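Local coordinates for protein probable manganase-dependent inorganic pyrophosphatase (Clostridium perfringens, PDB 3L2B) that probably hydrolyses inorganic pyrophosphate with its family II catalytic part, while this regulatory region of CBS and DRTGG domains binds the activator diadenosine tetraphosphate, at residues A21-A29 against L79-S87. Sequence-based numbering, arbitrary orientation.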
loop_
_atom_site.group_PDB
_atom_site.type_symbol
_atom_site.label_atom_id
_atom_site.label_comp_id
_atom_site.label_asym_id
_atom_site.label_seq_id
_atom_site.Cartn_x
_atom_site.Cartn_y
_atom_site.Cartn_z
ATOM N N ALA A 21 -19.836 6.343 0.149
ATOM C CA ALA A 21 -19.907 7.410 -0.853
ATOM C C ALA A 21 -18.657 7.299 -1.713
ATOM O O ALA A 21 -17.628 6.859 -1.231
ATOM C CB ALA A 21 -19.988 8.798 -0.189
ATOM N N PRO A 22 -18.745 7.668 -2.995
ATOM C CA PRO A 22 -17.615 7.399 -3.908
ATOM C C PRO A 22 -16.346 8.231 -3.684
ATOM O O PRO A 22 -15.236 7.857 -4.154
ATOM C CB PRO A 22 -18.189 7.713 -5.302
ATOM C CG PRO A 22 -19.422 8.580 -5.065
ATOM C CD PRO A 22 -19.899 8.316 -3.661
ATOM N N GLU A 23 -16.522 9.347 -2.995
ATOM C CA GLU A 23 -15.458 10.332 -2.802
ATOM C C GLU A 23 -14.671 10.039 -1.532
ATOM O O GLU A 23 -13.642 10.653 -1.259
ATOM C CB GLU A 23 -16.010 11.763 -2.769
ATOM C CG GLU A 23 -16.796 12.136 -1.494
ATOM C CD GLU A 23 -18.309 11.853 -1.571
ATOM O OE1 GLU A 23 -18.824 11.402 -2.637
ATOM O OE2 GLU A 23 -18.984 12.099 -0.541
ATOM N N VAL A 24 -15.177 9.095 -0.761
ATOM C CA VAL A 24 -14.580 8.712 0.517
ATOM C C VAL A 24 -13.158 8.168 0.285
ATOM O O VAL A 24 -12.915 7.452 -0.678
ATOM C CB VAL A 24 -15.439 7.630 1.211
ATOM C CG1 VAL A 24 -14.631 6.900 2.223
ATOM C CG2 VAL A 24 -16.708 8.261 1.855
ATOM N N SER A 25 -12.222 8.550 1.137
ATOM C CA SER A 25 -10.791 8.147 0.978
ATOM C C SER A 25 -10.570 6.667 1.259
ATOM O O SER A 25 -11.304 6.057 2.039
ATOM C CB SER A 25 -9.883 8.916 1.928
ATOM O OG SER A 25 -10.117 8.481 3.244
ATOM N N LEU A 26 -9.519 6.122 0.663
ATOM C CA LEU A 26 -9.100 4.722 0.941
ATOM C C LEU A 26 -8.842 4.486 2.403
ATOM O O LEU A 26 -9.126 3.407 2.936
ATOM C CB LEU A 26 -7.846 4.358 0.191
ATOM C CG LEU A 26 -7.980 4.278 -1.317
ATOM C CD1 LEU A 26 -6.664 3.714 -1.925
ATOM C CD2 LEU A 26 -9.191 3.469 -1.720
ATOM N N LYS A 27 -8.324 5.515 3.056
ATOM C CA LYS A 27 -8.027 5.424 4.486
ATOM C C LYS A 27 -9.303 5.201 5.296
ATOM O O LYS A 27 -9.368 4.343 6.182
ATOM C CB LYS A 27 -7.379 6.714 4.976
ATOM C CG LYS A 27 -6.801 6.620 6.378
ATOM C CD LYS A 27 -7.071 7.893 7.175
ATOM C CE LYS A 27 -6.269 7.935 8.476
ATOM N NZ LYS A 27 -6.718 9.046 9.391
ATOM N N MET A 28 -10.282 6.060 5.033
ATOM C CA MET A 28 -11.578 6.007 5.737
ATOM C C MET A 28 -12.315 4.745 5.404
ATOM O O MET A 28 -13.025 4.204 6.233
ATOM C CB MET A 28 -12.479 7.203 5.373
ATOM C CG MET A 28 -12.085 8.549 6.020
ATOM S SD MET A 28 -13.269 9.909 5.643
ATOM C CE MET A 28 -12.845 10.368 3.936
ATOM N N ALA A 29 -12.160 4.291 4.163
ATOM C CA ALA A 29 -12.870 3.107 3.702
ATOM C C ALA A 29 -12.346 1.927 4.516
ATOM O O ALA A 29 -13.111 1.136 5.068
ATOM C CB ALA A 29 -12.681 2.876 2.177
ATOM N N LEU A 79 -9.092 17.872 -1.880
ATOM C CA LEU A 79 -8.249 18.472 -0.845
ATOM C C LEU A 79 -8.635 17.940 0.529
ATOM O O LEU A 79 -7.782 17.679 1.368
ATOM C CB LEU A 79 -8.374 19.987 -0.839
ATOM C CG LEU A 79 -7.434 20.642 0.172
ATOM C CD1 LEU A 79 -5.925 20.232 -0.070
ATOM C CD2 LEU A 79 -7.630 22.143 0.146
ATOM N N ASP A 80 -9.927 17.796 0.758
ATOM C CA ASP A 80 -10.415 17.223 2.044
ATOM C C ASP A 80 -9.784 15.857 2.377
ATOM O O ASP A 80 -9.379 15.576 3.513
ATOM C CB ASP A 80 -11.943 17.066 2.016
ATOM C CG ASP A 80 -12.660 18.408 2.146
ATOM O OD1 ASP A 80 -12.156 19.265 2.896
ATOM O OD2 ASP A 80 -13.692 18.614 1.480
ATOM N N ASN A 81 -9.743 15.006 1.364
ATOM C CA ASN A 81 -9.227 13.651 1.533
ATOM C C ASN A 81 -7.758 13.665 1.925
ATOM O O ASN A 81 -7.337 12.966 2.868
ATOM C CB ASN A 81 -9.458 12.813 0.274
ATOM C CG ASN A 81 -10.859 12.263 0.216
ATOM O OD1 ASN A 81 -11.753 12.785 0.867
ATOM N ND2 ASN A 81 -11.056 11.199 -0.536
ATOM N N ILE A 82 -7.014 14.518 1.223
ATOM C CA ILE A 82 -5.597 14.704 1.469
ATOM C C ILE A 82 -5.409 15.278 2.866
ATOM O O ILE A 82 -4.562 14.799 3.636
ATOM C CB ILE A 82 -4.927 15.625 0.428
ATOM C CG1 ILE A 82 -4.901 14.964 -0.946
ATOM C CG2 ILE A 82 -3.500 15.924 0.827
ATOM C CD1 ILE A 82 -4.629 15.938 -2.124
ATOM N N LEU A 83 -6.215 16.283 3.215
ATOM C CA LEU A 83 -6.113 16.884 4.558
ATOM C C LEU A 83 -6.313 15.822 5.633
ATOM O O LEU A 83 -5.551 15.762 6.590
ATOM C CB LEU A 83 -7.114 18.021 4.788
ATOM C CG LEU A 83 -6.775 19.369 4.149
ATOM C CD1 LEU A 83 -7.971 20.352 4.316
ATOM C CD2 LEU A 83 -5.490 19.953 4.725
ATOM N N ASP A 84 -7.324 14.977 5.465
ATOM C CA ASP A 84 -7.643 13.947 6.468
ATOM C C ASP A 84 -6.517 12.930 6.584
ATOM O O ASP A 84 -6.102 12.579 7.672
ATOM C CB ASP A 84 -8.914 13.179 6.099
ATOM C CG ASP A 84 -9.235 12.056 7.109
ATOM O OD1 ASP A 84 -9.736 12.377 8.205
ATOM O OD2 ASP A 84 -8.978 10.855 6.832
ATOM N N THR A 85 -6.039 12.467 5.433
ATOM C CA THR A 85 -5.070 11.389 5.361
ATOM C C THR A 85 -3.729 11.807 5.967
ATOM O O THR A 85 -3.059 11.026 6.602
ATOM C CB THR A 85 -4.829 10.944 3.894
ATOM O OG1 THR A 85 -6.079 10.544 3.317
ATOM C CG2 THR A 85 -3.835 9.781 3.832
ATOM N N LEU A 86 -3.350 13.054 5.760
ATOM C CA LEU A 86 -2.065 13.560 6.253
ATOM C C LEU A 86 -2.235 14.288 7.584
ATOM O O LEU A 86 -1.299 14.885 8.108
ATOM C CB LEU A 86 -1.430 14.481 5.214
ATOM C CG LEU A 86 -1.082 13.807 3.882
ATOM C CD1 LEU A 86 -0.465 14.824 2.907
ATOM C CD2 LEU A 86 -0.131 12.636 4.117
ATOM N N SER A 87 -3.445 14.219 8.126
ATOM C CA SER A 87 -3.830 15.009 9.316
ATOM C C SER A 87 -3.300 16.428 9.180
ATOM O O SER A 87 -2.645 16.967 10.064
ATOM C CB SER A 87 -3.319 14.364 10.607
ATOM O OG SER A 87 -3.807 13.033 10.743
#
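N81 reaches from helix 79-85 to E23 and S25 in the loop before helix 26-35. CB leaves the helix toward the loop, and a chi1 of -81° sets CG beside the backbone N, opposite the carbonyl carbon. N81 CG lies 3.9 Å from S25 CB. N81 OD1 has the terminal methyl of M28 for a neighbour, CE at 4.1 Å, the two side chains crossing at about a right angle. N81 ND2 ends the reach by donating to E23 O at 2.7 Å; ND2 sits nearly in line with the C=O of E23 (162°), while E23 O is somewhat out of the amide plane of N81. S184 O also accepts from ND2, so this buried amide nitrogen is gripped twice. S25 N, 3.3 Å from N81 ND2, is a second donor and makes no bond there; S25 instead caps its helix, OG accepting from M28 N at 3.0 Å. One turn beyond N81, D84 OD2 lies 3.5 Å from K27 CD, whereas its salt bridge to K27 NZ is long at 3.9 Å. By sequence family the two segments belong to a CBS and a DRTGG domain, which is consistent with a polar junction between domains, built on an asparagine-to-backbone bond beside a serine N-cap.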